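Local coordinates for hypothetical protein TM1553 (Thermotoga maritima, PDB 1VRM) that probably transfers flavin mononucleotide from FAD to target proteins as a flavin transferase of the ApbE family, at residues Lys141-Asp146 with Val152-Gly157; Lys69-His74 with Val79-Glu84; Pro105-Leu110 with Leu251-Gly256; Lys90-Phe95 with Ile160-Ile165. One frame throughout, in Å; residues are numbered along the deposited sequence.

Contact 1: residues Lys141-Asp146 with Val152-Gly157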
loop_
_atom_site.group_PDB
_atom_site.type_symbol
_atom_site.label_atom_id
_atom_site.label_comp_id
_atom_site.label_asym_id
_atom_site.label_seq_id
_atom_site.Cartn_x
_atom_site.Cartn_y
_atom_site.Cartn_z
ATOM N N LYS A 141 -1.559 -10.097 -15.897
ATOM C CA LYS A 141 -1.007 -11.095 -16.809
ATOM C C LYS A 141 -0.312 -10.493 -18.037
ATOM O O LYS A 141 0.381 -11.196 -18.775
ATOM C CB LYS A 141 -2.081 -12.104 -17.219
ATOM C CG LYS A 141 -2.606 -12.934 -16.045
ATOM C CD LYS A 141 -3.788 -13.806 -16.489
ATOM C CE LYS A 141 -4.328 -14.621 -15.333
ATOM N NZ LYS A 141 -5.385 -15.568 -15.804
ATOM N N ASN A 142 -0.469 -9.184 -18.244
ATOM C CA ASN A 142 0.178 -8.458 -19.330
ATOM C C ASN A 142 1.598 -8.035 -18.991
ATOM O O ASN A 142 2.266 -7.422 -19.803
ATOM C CB ASN A 142 -0.659 -7.254 -19.722
ATOM C CG ASN A 142 -1.952 -7.650 -20.335
ATOM O OD1 ASN A 142 -1.984 -8.280 -21.419
ATOM N ND2 ASN A 142 -3.060 -7.316 -19.658
ATOM N N VAL A 143 2.042 -8.288 -17.763
ATOM C CA VAL A 143 3.448 -8.042 -17.406
ATOM C C VAL A 143 4.223 -9.333 -17.552
ATOM O O VAL A 143 3.920 -10.318 -16.843
ATOM C CB VAL A 143 3.578 -7.572 -15.969
ATOM C CG1 VAL A 143 5.046 -7.152 -15.660
ATOM C CG2 VAL A 143 2.597 -6.408 -15.718
ATOM N N LEU A 144 5.199 -9.328 -18.455
ATOM C CA LEU A 144 5.997 -10.529 -18.771
ATOM C C LEU A 144 7.392 -10.363 -18.211
ATOM O O LEU A 144 7.928 -9.239 -18.151
ATOM C CB LEU A 144 6.089 -10.727 -20.274
ATOM C CG LEU A 144 4.753 -10.665 -21.025
ATOM C CD1 LEU A 144 4.950 -10.977 -22.499
ATOM C CD2 LEU A 144 3.727 -11.587 -20.397
ATOM N N PHE A 145 7.972 -11.502 -17.805
ATOM C CA PHE A 145 9.260 -11.539 -17.127
ATOM C C PHE A 145 10.245 -12.409 -17.869
ATOM O O PHE A 145 9.879 -13.472 -18.354
ATOM C CB PHE A 145 9.062 -12.109 -15.728
ATOM C CG PHE A 145 8.200 -11.254 -14.861
ATOM C CD1 PHE A 145 8.743 -10.179 -14.225
ATOM C CD2 PHE A 145 6.855 -11.513 -14.694
ATOM C CE1 PHE A 145 7.957 -9.346 -13.420
ATOM C CE2 PHE A 145 6.048 -10.703 -13.879
ATOM C CZ PHE A 145 6.602 -9.603 -13.270
ATOM N N ASP A 146 11.490 -11.941 -17.912
ATOM C CA ASP A 146 12.642 -12.685 -18.404
ATOM C C ASP A 146 13.624 -12.829 -17.226
ATOM O O ASP A 146 14.489 -11.973 -17.018
ATOM C CB ASP A 146 13.237 -11.912 -19.568
ATOM C CG ASP A 146 14.523 -12.515 -20.113
ATOM O OD1 ASP A 146 14.973 -13.564 -19.604
ATOM O OD2 ASP A 146 15.052 -11.905 -21.074
ATOM N N VAL A 152 11.761 -6.982 -18.129
ATOM C CA VAL A 152 10.292 -6.915 -17.995
ATOM C C VAL A 152 9.742 -6.361 -19.314
ATOM O O VAL A 152 10.376 -5.500 -19.952
ATOM C CB VAL A 152 9.899 -6.007 -16.817
ATOM C CG1 VAL A 152 8.362 -5.740 -16.740
ATOM C CG2 VAL A 152 10.369 -6.666 -15.548
HETATM N N MSE A 153 8.579 -6.851 -19.709
HETATM C CA MSE A 153 7.868 -6.261 -20.839
HETATM C C MSE A 153 6.440 -6.072 -20.425
HETATM O O MSE A 153 5.865 -6.942 -19.770
HETATM C CB MSE A 153 7.944 -7.125 -22.106
HETATM C CG MSE A 153 7.038 -6.519 -23.185
HETATM SE SE MSE A 153 7.467 -7.276 -24.910
HETATM C CE MSE A 153 6.768 -9.019 -24.577
ATOM N N VAL A 154 5.865 -4.947 -20.863
ATOM C CA VAL A 154 4.422 -4.699 -20.688
ATOM C C VAL A 154 3.750 -4.781 -22.050
ATOM O O VAL A 154 4.152 -4.066 -22.960
ATOM C CB VAL A 154 4.074 -3.386 -19.994
ATOM C CG1 VAL A 154 4.391 -3.485 -18.519
ATOM C CG2 VAL A 154 4.752 -2.148 -20.628
ATOM N N LYS A 155 2.795 -5.720 -22.189
ATOM C CA LYS A 155 2.011 -5.831 -23.402
ATOM C C LYS A 155 0.607 -5.244 -23.246
ATOM O O LYS A 155 0.148 -4.899 -22.142
ATOM C CB LYS A 155 1.918 -7.263 -23.891
ATOM C CG LYS A 155 1.325 -8.197 -22.998
ATOM C CD LYS A 155 1.211 -9.583 -23.661
ATOM C CE LYS A 155 0.329 -10.486 -22.825
ATOM N NZ LYS A 155 -0.024 -11.741 -23.553
ATOM N N ASN A 156 -0.060 -5.091 -24.398
ATOM C CA ASN A 156 -1.424 -4.580 -24.454
ATOM C C ASN A 156 -1.562 -3.199 -23.844
ATOM O O ASN A 156 -2.663 -2.781 -23.458
ATOM C CB ASN A 156 -2.400 -5.563 -23.810
ATOM C CG ASN A 156 -2.554 -6.815 -24.634
ATOM O OD1 ASN A 156 -2.679 -6.727 -25.854
ATOM N ND2 ASN A 156 -2.491 -7.967 -24.004
ATOM N N GLY A 157 -0.480 -2.442 -23.832
ATOM C CA GLY A 157 -0.503 -1.066 -23.405
ATOM C C GLY A 157 -0.682 -0.903 -21.918
ATOM O O GLY A 157 -0.959 0.210 -21.445
HETATM O O HOH W 1 -1.176 -12.609 -21.059
#
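From N142 to F145 the chain runs antiparallel to V152-K155, the two strand axes making an angle of 159°, with L144 and M153 as the hydrogen-bonded pair: L144 N gives to M153 O at 2.8 Å, and M153 N returns the bond to L144 O at 2.9 Å. A further rung joins K155 N to N142 O, 3.0 Å away, just where the first strand begins. Side chains alternate across the sheet. V143, F145, V152 and V154 turn to the face that packs on helix 83-98, and beta-branched valines suit extended backbone there; V143 CG1 meets V152 CG1 at 3.8 Å, while V152 CG2 lies obliquely by the F145 ring, beside CD1. These are the two arms of a beta hairpin, which rests on that helix through I89, C93 and Y86. On the other face L144 and selenomethionine M153 run alongside each other in one direction, and L144 CD1 presses unusually tightly on M153 CE (3.4 Å); W78 touches both. At the open end N156 ND2 bonds to N142 OD1 (2.7 Å) almost straight, but from 37° above the carbonyl plane, the two amides standing perpendicular. N142 ND2 meanwhile binds G139 O, so both ends of this amide are used. Were an alanine here instead, N156 ND2 and G139 O would probably each lose a partner and the hairpin end be freer to shift. K155 stretches its aliphatic chain across N142, and its NZ reaches K141 O through a water 2.9 Å from NZ.

Contact 2: residues Lys69-His74 with Val79-Glu84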
loop_
_atom_site.group_PDB
_atom_site.type_symbol
_atom_site.label_atom_id
_atom_site.label_comp_id
_atom_site.label_asym_id
_atom_site.label_seq_id
_atom_site.Cartn_x
_atom_site.Cartn_y
_atom_site.Cartn_z
ATOM N N LYS A 69 8.277 4.403 -14.484
ATOM C CA LYS A 69 7.984 5.277 -15.615
ATOM C C LYS A 69 8.777 4.780 -16.815
ATOM O O LYS A 69 8.226 4.732 -17.942
ATOM C CB LYS A 69 8.297 6.719 -15.318
ATOM C CG LYS A 69 7.926 7.670 -16.432
ATOM C CD LYS A 69 7.896 9.080 -15.928
ATOM C CE LYS A 69 7.998 10.057 -17.071
ATOM N NZ LYS A 69 6.891 9.864 -18.001
ATOM N N LYS A 70 10.027 4.384 -16.617
ATOM C CA LYS A 70 10.832 3.848 -17.743
ATOM C C LYS A 70 10.149 2.658 -18.391
ATOM O O LYS A 70 9.983 2.624 -19.603
ATOM C CB LYS A 70 12.234 3.436 -17.296
ATOM C CG LYS A 70 13.122 2.859 -18.392
ATOM C CD LYS A 70 14.434 2.439 -17.753
ATOM C CE LYS A 70 15.270 1.597 -18.635
ATOM N NZ LYS A 70 16.640 1.534 -18.012
ATOM N N ILE A 71 9.676 1.703 -17.599
ATOM C CA ILE A 71 8.983 0.565 -18.165
ATOM C C ILE A 71 7.686 1.027 -18.862
ATOM O O ILE A 71 7.419 0.691 -20.048
ATOM C CB ILE A 71 8.610 -0.487 -17.088
ATOM C CG1 ILE A 71 9.876 -1.145 -16.505
ATOM C CG2 ILE A 71 7.653 -1.544 -17.697
ATOM C CD1 ILE A 71 9.672 -1.787 -15.147
ATOM N N ASN A 72 6.903 1.863 -18.185
ATOM C CA ASN A 72 5.609 2.360 -18.734
ATOM C C ASN A 72 5.742 3.115 -20.039
ATOM O O ASN A 72 4.812 3.123 -20.873
ATOM C CB ASN A 72 4.858 3.176 -17.717
ATOM C CG ASN A 72 4.328 2.323 -16.558
ATOM O OD1 ASN A 72 4.225 1.087 -16.673
ATOM N ND2 ASN A 72 3.926 2.996 -15.478
ATOM N N ASP A 73 6.867 3.818 -20.156
ATOM C CA ASP A 73 7.144 4.637 -21.324
ATOM C C ASP A 73 7.849 3.839 -22.444
ATOM O O ASP A 73 8.173 4.414 -23.485
ATOM C CB ASP A 73 7.989 5.842 -20.925
ATOM C CG ASP A 73 7.190 6.919 -20.167
ATOM O OD1 ASP A 73 5.931 6.840 -20.152
ATOM O OD2 ASP A 73 7.860 7.836 -19.659
ATOM N N HIS A 74 8.080 2.539 -22.201
ATOM C CA HIS A 74 8.697 1.676 -23.174
ATOM C C HIS A 74 7.832 0.415 -23.388
ATOM O O HIS A 74 8.285 -0.699 -23.077
ATOM C CB HIS A 74 10.109 1.312 -22.744
ATOM C CG HIS A 74 11.052 2.458 -22.836
ATOM N ND1 HIS A 74 11.211 3.369 -21.820
ATOM C CD2 HIS A 74 11.835 2.889 -23.858
ATOM C CE1 HIS A 74 12.068 4.309 -22.195
ATOM N NE2 HIS A 74 12.452 4.046 -23.437
ATOM N N VAL A 79 12.634 -4.624 -21.344
ATOM C CA VAL A 79 13.350 -3.586 -20.621
ATOM C C VAL A 79 14.210 -4.174 -19.494
ATOM O O VAL A 79 13.697 -4.833 -18.612
ATOM C CB VAL A 79 12.341 -2.528 -19.983
ATOM C CG1 VAL A 79 13.074 -1.440 -19.224
ATOM C CG2 VAL A 79 11.476 -1.875 -21.046
ATOM N N GLU A 80 15.517 -3.928 -19.559
ATOM C CA GLU A 80 16.430 -4.383 -18.513
ATOM C C GLU A 80 16.201 -3.556 -17.271
ATOM O O GLU A 80 16.098 -2.322 -17.313
ATOM C CB GLU A 80 17.874 -4.254 -18.950
ATOM C CG GLU A 80 18.201 -5.249 -20.038
ATOM C CD GLU A 80 19.532 -4.964 -20.755
ATOM O OE1 GLU A 80 20.422 -4.309 -20.154
ATOM O OE2 GLU A 80 19.668 -5.414 -21.916
ATOM N N VAL A 81 16.060 -4.263 -16.164
ATOM C CA VAL A 81 15.927 -3.613 -14.866
ATOM C C VAL A 81 16.861 -4.229 -13.827
ATOM O O VAL A 81 17.409 -5.332 -14.005
ATOM C CB VAL A 81 14.468 -3.677 -14.356
ATOM C CG1 VAL A 81 13.510 -3.021 -15.390
ATOM C CG2 VAL A 81 14.045 -5.095 -14.063
ATOM N N ASP A 82 17.024 -3.499 -12.733
ATOM C CA ASP A 82 17.827 -3.914 -11.607
ATOM C C ASP A 82 17.055 -4.934 -10.742
ATOM O O ASP A 82 15.829 -5.072 -10.843
ATOM C CB ASP A 82 18.188 -2.671 -10.782
ATOM C CG ASP A 82 16.943 -1.983 -10.254
ATOM O OD1 ASP A 82 16.248 -1.253 -11.029
ATOM O OD2 ASP A 82 16.617 -2.256 -9.081
ATOM N N GLU A 83 17.771 -5.618 -9.842
ATOM C CA GLU A 83 17.213 -6.681 -9.013
ATOM C C GLU A 83 16.129 -6.193 -8.096
ATOM O O GLU A 83 15.151 -6.876 -7.891
ATOM C CB GLU A 83 18.350 -7.339 -8.205
ATOM C CG GLU A 83 17.925 -8.573 -7.434
ATOM N N GLU A 84 16.304 -5.014 -7.521
ATOM C CA GLU A 84 15.272 -4.473 -6.620
ATOM C C GLU A 84 13.936 -4.307 -7.352
ATOM O O GLU A 84 12.852 -4.708 -6.885
ATOM C CB GLU A 84 15.716 -3.140 -6.014
ATOM C CG GLU A 84 14.684 -2.607 -5.003
ATOM C CD GLU A 84 14.972 -1.218 -4.446
ATOM O OE1 GLU A 84 15.547 -0.378 -5.195
ATOM O OE2 GLU A 84 14.582 -0.992 -3.266
HETATM O O HOH W 2 15.868 0.032 -15.979
#
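V79 fits its two methyl groups against the end of helix 67-72 and the residues just after it: CG1 lies 3.8 Å from K70 CE, and CG2 is 3.9 Å from H74 CB. With CG1 anti to the backbone N (chi1 180°) and CG2 beside it, the two branches reach different partners. A valine suits this place, being compact and apolar enough to meet the aliphatic end of a lysine. K70 itself is fully extended, which brings CE, the last carbon, over the valine and carries NZ onward to the solvent-exposed side. There a single water bridges the segments, accepting from K70 NZ at 2.6 Å and donating to E80 O at 2.7 Å. Deeper in, I71 CD1 meets V81 CG1 at 4.0 Å, the two side chains crossing at about a right angle. The helix end is secured by its own polar bonds. H74 ND1 donates to K70 O (2.6 Å), with the carbonyl oxygen in the ring plane, which fixes the rotation of the imidazole; K69 NZ forms a salt bridge to D73 OD2 on its syn lone pair. V79 also pairs through its backbone with V152, as the edge strand of the three-stranded sheet. I71 lies between that sheet and helix 83-98, touching V154 and I89, and D82 caps the start of the latter helix.

Contact 3: residues Pro105-Leu110 with Leu251-Gly256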
loop_
_atom_site.group_PDB
_atom_site.type_symbol
_atom_site.label_atom_id
_atom_site.label_comp_id
_atom_site.label_asym_id
_atom_site.label_seq_id
_atom_site.Cartn_x
_atom_site.Cartn_y
_atom_site.Cartn_z
ATOM N N PRO A 105 -1.320 -4.433 -9.901
ATOM C CA PRO A 105 -0.435 -3.303 -10.119
ATOM C C PRO A 105 -0.530 -2.760 -11.547
ATOM O O PRO A 105 0.176 -1.836 -11.871
ATOM C CB PRO A 105 0.939 -3.889 -9.829
ATOM C CG PRO A 105 0.850 -5.259 -10.260
ATOM C CD PRO A 105 -0.555 -5.692 -9.893
ATOM N N THR A 106 -1.388 -3.300 -12.395
ATOM C CA THR A 106 -1.571 -2.733 -13.723
ATOM C C THR A 106 -2.824 -1.856 -13.879
ATOM O O THR A 106 -3.360 -1.700 -14.958
ATOM C CB THR A 106 -1.568 -3.823 -14.796
ATOM O OG1 THR A 106 -2.708 -4.664 -14.589
ATOM C CG2 THR A 106 -0.268 -4.658 -14.740
ATOM N N VAL A 107 -3.261 -1.271 -12.776
ATOM C CA VAL A 107 -4.284 -0.215 -12.828
ATOM C C VAL A 107 -3.746 1.123 -13.371
ATOM O O VAL A 107 -4.482 2.103 -13.385
ATOM C CB VAL A 107 -4.934 0.022 -11.421
ATOM C CG1 VAL A 107 -5.808 -1.174 -11.016
ATOM C CG2 VAL A 107 -3.900 0.271 -10.401
ATOM N N GLY A 108 -2.500 1.190 -13.864
ATOM C CA GLY A 108 -1.933 2.432 -14.290
ATOM C C GLY A 108 -2.732 3.147 -15.369
ATOM O O GLY A 108 -2.947 4.345 -15.294
ATOM N N ARG A 109 -3.153 2.431 -16.437
ATOM C CA ARG A 109 -3.908 3.086 -17.490
ATOM C C ARG A 109 -5.226 3.683 -16.962
ATOM O O ARG A 109 -5.654 4.746 -17.408
ATOM C CB ARG A 109 -4.196 2.166 -18.680
ATOM C CG ARG A 109 -2.981 1.788 -19.504
ATOM C CD ARG A 109 -2.402 2.877 -20.316
ATOM N NE ARG A 109 -3.352 3.338 -21.314
ATOM C CZ ARG A 109 -3.526 2.806 -22.542
ATOM N NH1 ARG A 109 -2.814 1.775 -22.935
ATOM N NH2 ARG A 109 -4.396 3.369 -23.391
ATOM N N LEU A 110 -5.886 2.966 -16.057
ATOM C CA LEU A 110 -7.123 3.473 -15.480
ATOM C C LEU A 110 -6.866 4.689 -14.565
ATOM O O LEU A 110 -7.599 5.680 -14.641
ATOM C CB LEU A 110 -7.851 2.368 -14.701
ATOM C CG LEU A 110 -8.567 1.333 -15.544
ATOM C CD1 LEU A 110 -8.811 0.120 -14.697
ATOM C CD2 LEU A 110 -9.886 1.907 -16.101
ATOM N N LEU A 251 -9.476 1.631 -7.260
ATOM C CA LEU A 251 -10.295 1.104 -8.352
ATOM C C LEU A 251 -10.421 -0.402 -8.265
ATOM O O LEU A 251 -9.474 -1.108 -7.882
ATOM C CB LEU A 251 -9.668 1.507 -9.699
ATOM C CG LEU A 251 -9.416 3.003 -9.917
ATOM C CD1 LEU A 251 -8.815 3.323 -11.325
ATOM C CD2 LEU A 251 -10.648 3.831 -9.749
ATOM N N ASP A 252 -11.591 -0.896 -8.587
ATOM C CA ASP A 252 -11.800 -2.329 -8.839
ATOM C C ASP A 252 -11.204 -2.637 -10.233
ATOM O O ASP A 252 -11.703 -2.187 -11.246
ATOM C CB ASP A 252 -13.286 -2.649 -8.770
ATOM C CG ASP A 252 -13.567 -4.136 -8.929
ATOM O OD1 ASP A 252 -12.706 -4.864 -9.498
ATOM O OD2 ASP A 252 -14.677 -4.547 -8.508
ATOM N N PRO A 253 -10.105 -3.415 -10.271
ATOM C CA PRO A 253 -9.517 -3.648 -11.587
ATOM C C PRO A 253 -10.380 -4.377 -12.594
ATOM O O PRO A 253 -10.082 -4.290 -13.801
ATOM C CB PRO A 253 -8.267 -4.497 -11.270
ATOM C CG PRO A 253 -7.931 -4.122 -9.873
ATOM C CD PRO A 253 -9.272 -4.031 -9.223
ATOM N N SER A 254 -11.450 -5.022 -12.137
ATOM C CA SER A 254 -12.339 -5.761 -13.052
ATOM C C SER A 254 -13.402 -4.840 -13.636
ATOM O O SER A 254 -13.997 -5.188 -14.649
ATOM C CB SER A 254 -12.988 -6.952 -12.328
ATOM O OG SER A 254 -13.919 -6.505 -11.344
ATOM N N THR A 255 -13.666 -3.684 -13.010
ATOM C CA THR A 255 -14.706 -2.774 -13.501
ATOM C C THR A 255 -14.174 -1.436 -14.004
ATOM O O THR A 255 -14.817 -0.776 -14.826
ATOM C CB THR A 255 -15.734 -2.444 -12.420
ATOM O OG1 THR A 255 -15.201 -1.537 -11.457
ATOM C CG2 THR A 255 -16.205 -3.727 -11.767
ATOM N N GLY A 256 -13.025 -1.038 -13.469
ATOM C CA GLY A 256 -12.459 0.277 -13.794
ATOM C C GLY A 256 -13.052 1.469 -13.059
ATOM O O GLY A 256 -12.690 2.593 -13.360
#
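L110 packs on the loop L251-G256 through most of its side chain. Its CB meets L251 CD1 at 3.6 Å; from there CG, set anti to the carbonyl carbon (chi1 -76°), carries the fork toward G256. Both tips end on that glycine, CD1 and CD2 each lying 3.8 Å from G256 CA. The fit depends on the absence of a side chain: a beta carbon on G256 would come within 3.2 Å of L110 CD2, and the backbone's positive phi of 80° also favours glycine. Just before the helix, at its N-cap position, V107 CG1 touches P253 CG at 3.8 Å, the valine branch crossing the proline ring obliquely. This rigid, apolar ring offers the valine a surface with no polar group to satisfy. Across the interface everything is van der Waals contact, whereas the loop is held from within. D252 OD1 accepts from S254 N at 2.9 Å and from S254 OG at 2.8 Å, both arriving on the same face of the carboxylate, and D252 O takes the backbone N-H groups of T255 and G256. The other carboxylate oxygen, OD2, is salt-bridged to K288, and W114 NE1 donates to G256 O. Thus an Asx turn is seated against the start of helix 108-114, and an unidentified molecule, probably from the crystallisation liquor, is hydrogen-bonded to L251 O near P253 and may mark a pocket.

Contact 4: residues Lys90-Phe95 with Ile160-Ile165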
loop_
_atom_site.group_PDB
_atom_site.type_symbol
_atom_site.label_atom_id
_atom_site.label_comp_id
_atom_site.label_asym_id
_atom_site.label_seq_id
_atom_site.Cartn_x
_atom_site.Cartn_y
_atom_site.Cartn_z
ATOM N N LYS A 90 7.765 -8.452 -9.491
ATOM C CA LYS A 90 7.380 -9.883 -9.339
ATOM C C LYS A 90 6.470 -10.089 -8.138
ATOM O O LYS A 90 5.447 -10.772 -8.225
ATOM C CB LYS A 90 8.616 -10.774 -9.170
ATOM C CG LYS A 90 8.514 -12.111 -9.888
ATOM C CD LYS A 90 8.900 -11.998 -11.338
ATOM C CE LYS A 90 9.433 -13.297 -11.912
ATOM N NZ LYS A 90 10.836 -13.632 -11.523
ATOM N N ALA A 91 6.829 -9.470 -7.020
ATOM C CA ALA A 91 6.019 -9.594 -5.805
ATOM C C ALA A 91 4.615 -9.007 -5.991
ATOM O O ALA A 91 3.628 -9.583 -5.582
ATOM C CB ALA A 91 6.705 -8.985 -4.640
ATOM N N ALA A 92 4.532 -7.853 -6.646
ATOM C CA ALA A 92 3.255 -7.216 -6.869
ATOM C C ALA A 92 2.395 -8.105 -7.763
ATOM O O ALA A 92 1.212 -8.308 -7.523
ATOM C CB ALA A 92 3.462 -5.825 -7.498
ATOM N N CYS A 93 3.006 -8.651 -8.800
ATOM C CA CYS A 93 2.259 -9.591 -9.651
ATOM C C CYS A 93 1.874 -10.871 -8.877
ATOM O O CYS A 93 0.800 -11.388 -9.090
ATOM C CB CYS A 93 3.014 -9.905 -10.940
ATOM S SG CYS A 93 3.114 -8.434 -12.011
ATOM N N ALA A 94 2.702 -11.323 -7.940
ATOM C CA ALA A 94 2.352 -12.491 -7.127
ATOM C C ALA A 94 1.170 -12.204 -6.200
ATOM O O ALA A 94 0.303 -13.076 -6.019
ATOM C CB ALA A 94 3.534 -12.938 -6.363
ATOM N N PHE A 95 1.068 -10.983 -5.691
ATOM C CA PHE A 95 -0.153 -10.610 -4.943
ATOM C C PHE A 95 -1.391 -10.528 -5.821
ATOM O O PHE A 95 -2.487 -10.809 -5.372
ATOM C CB PHE A 95 0.026 -9.313 -4.154
ATOM C CG PHE A 95 0.795 -9.471 -2.860
ATOM C CD1 PHE A 95 0.203 -10.063 -1.760
ATOM C CD2 PHE A 95 2.094 -9.006 -2.749
ATOM C CE1 PHE A 95 0.931 -10.188 -0.544
ATOM C CE2 PHE A 95 2.798 -9.125 -1.571
ATOM C CZ PHE A 95 2.222 -9.747 -0.479
ATOM N N ILE A 160 2.147 -0.035 -15.160
ATOM C CA ILE A 160 2.316 -0.502 -13.767
ATOM C C ILE A 160 2.197 0.707 -12.853
ATOM O O ILE A 160 2.780 1.767 -13.116
ATOM C CB ILE A 160 3.711 -1.133 -13.610
ATOM C CG1 ILE A 160 3.802 -2.424 -14.464
ATOM C CG2 ILE A 160 4.051 -1.323 -12.171
ATOM C CD1 ILE A 160 5.193 -2.975 -14.652
ATOM N N ASP A 161 1.466 0.562 -11.765
ATOM C CA ASP A 161 1.445 1.556 -10.692
ATOM C C ASP A 161 1.592 0.765 -9.384
ATOM O O ASP A 161 0.816 -0.162 -9.138
ATOM C CB ASP A 161 0.160 2.386 -10.618
ATOM C CG ASP A 161 0.248 3.426 -9.462
ATOM O OD1 ASP A 161 0.800 4.541 -9.660
ATOM O OD2 ASP A 161 -0.166 3.098 -8.333
ATOM N N LEU A 162 2.601 1.133 -8.590
ATOM C CA LEU A 162 2.954 0.391 -7.357
ATOM C C LEU A 162 2.435 1.086 -6.090
ATOM O O LEU A 162 2.839 0.719 -4.977
ATOM C CB LEU A 162 4.479 0.170 -7.270
ATOM C CG LEU A 162 5.075 -0.716 -8.369
ATOM C CD1 LEU A 162 6.541 -1.010 -8.241
ATOM C CD2 LEU A 162 4.331 -2.068 -8.446
ATOM N N GLY A 163 1.504 2.028 -6.225
ATOM C CA GLY A 163 1.060 2.790 -5.087
ATOM C C GLY A 163 0.354 1.912 -4.045
ATOM O O GLY A 163 0.253 2.306 -2.870
ATOM N N GLY A 164 -0.144 0.735 -4.446
ATOM C CA GLY A 164 -0.869 -0.141 -3.529
ATOM C C GLY A 164 0.039 -1.031 -2.689
ATOM O O GLY A 164 -0.446 -1.727 -1.804
ATOM N N ILE A 165 1.351 -1.010 -2.962
ATOM C CA ILE A 165 2.310 -1.860 -2.271
ATOM C C ILE A 165 3.584 -1.120 -1.827
ATOM O O ILE A 165 4.338 -1.612 -0.977
ATOM C CB ILE A 165 2.626 -3.147 -3.157
ATOM C CG1 ILE A 165 3.311 -4.238 -2.364
ATOM C CG2 ILE A 165 3.377 -2.756 -4.450
ATOM C CD1 ILE A 165 3.477 -5.536 -3.130
#
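I165 puts CG1 anti to its own backbone N (chi1 -165°) and continues extended, which brings CD1 onto helix 83-98; F95 turns its ring to meet it, with CG anti to the carbonyl carbon (chi1 -78°). The methyl I165 CD1 comes 3.8 Å from F95 CD2 and nearly as close to CE2, approaching the ring obliquely. It also lies 4.1 Å from A92 CA, one helix turn earlier. The small alanine suits this position: with only a methyl group there, the isoleucine can reach close to the helix backbone. Beside it, L162 CD2 closes on A92 CB at 4.0 Å, and I165 CG2 is 4.3 Å from the same methyl, two branched side chains sharing one small residue. Both come from the turn that leads into helix 166-181, for which I165 holds the N-cap position. This is an Asx turn: D161 OD2 accepts from G163 N at 2.9 Å, the donor standing 55° above the carboxylate plane. A beta carbon on G163 would collide with that same oxygen, which is consistent with a glycine there. The turn is closed further by I165 N, which donates to L162 O at 3.0 Å and brings the two apolar side chains round to the same helix. F95 reaches T274, A277 and L278 of helix 272-296 as well, while P105 covers A92 and F59 lies against L162. D161 OD2 is also hydrogen-bonded to an unidentified molecule, probably from the crystallisation liquor.

Along the chain contact 2 closes first; contact 1 then lies inside the loops spanned by contacts 3 and 4, which themselves interleave. Contacts 1 and 2, centres 11 Å apart, share the three-stranded sheet, where strand 79-80 borders 151-154. Helix 83-98 serves contacts 2 and 4, and its C93 also packs against V143 and F145 of contact 1. Contacts 3 and 4, their centres about 12 Å apart, are joined by P105 O and D161 N, while N72 OD1 ties contact 2 to I160 N, and R109 NH1 ties contact 3 to G157 O. Sequence-distant loops are thereby gathered around the small sheet and its helix, near segments 160-165 and 251-256, which touch unidentified bound material.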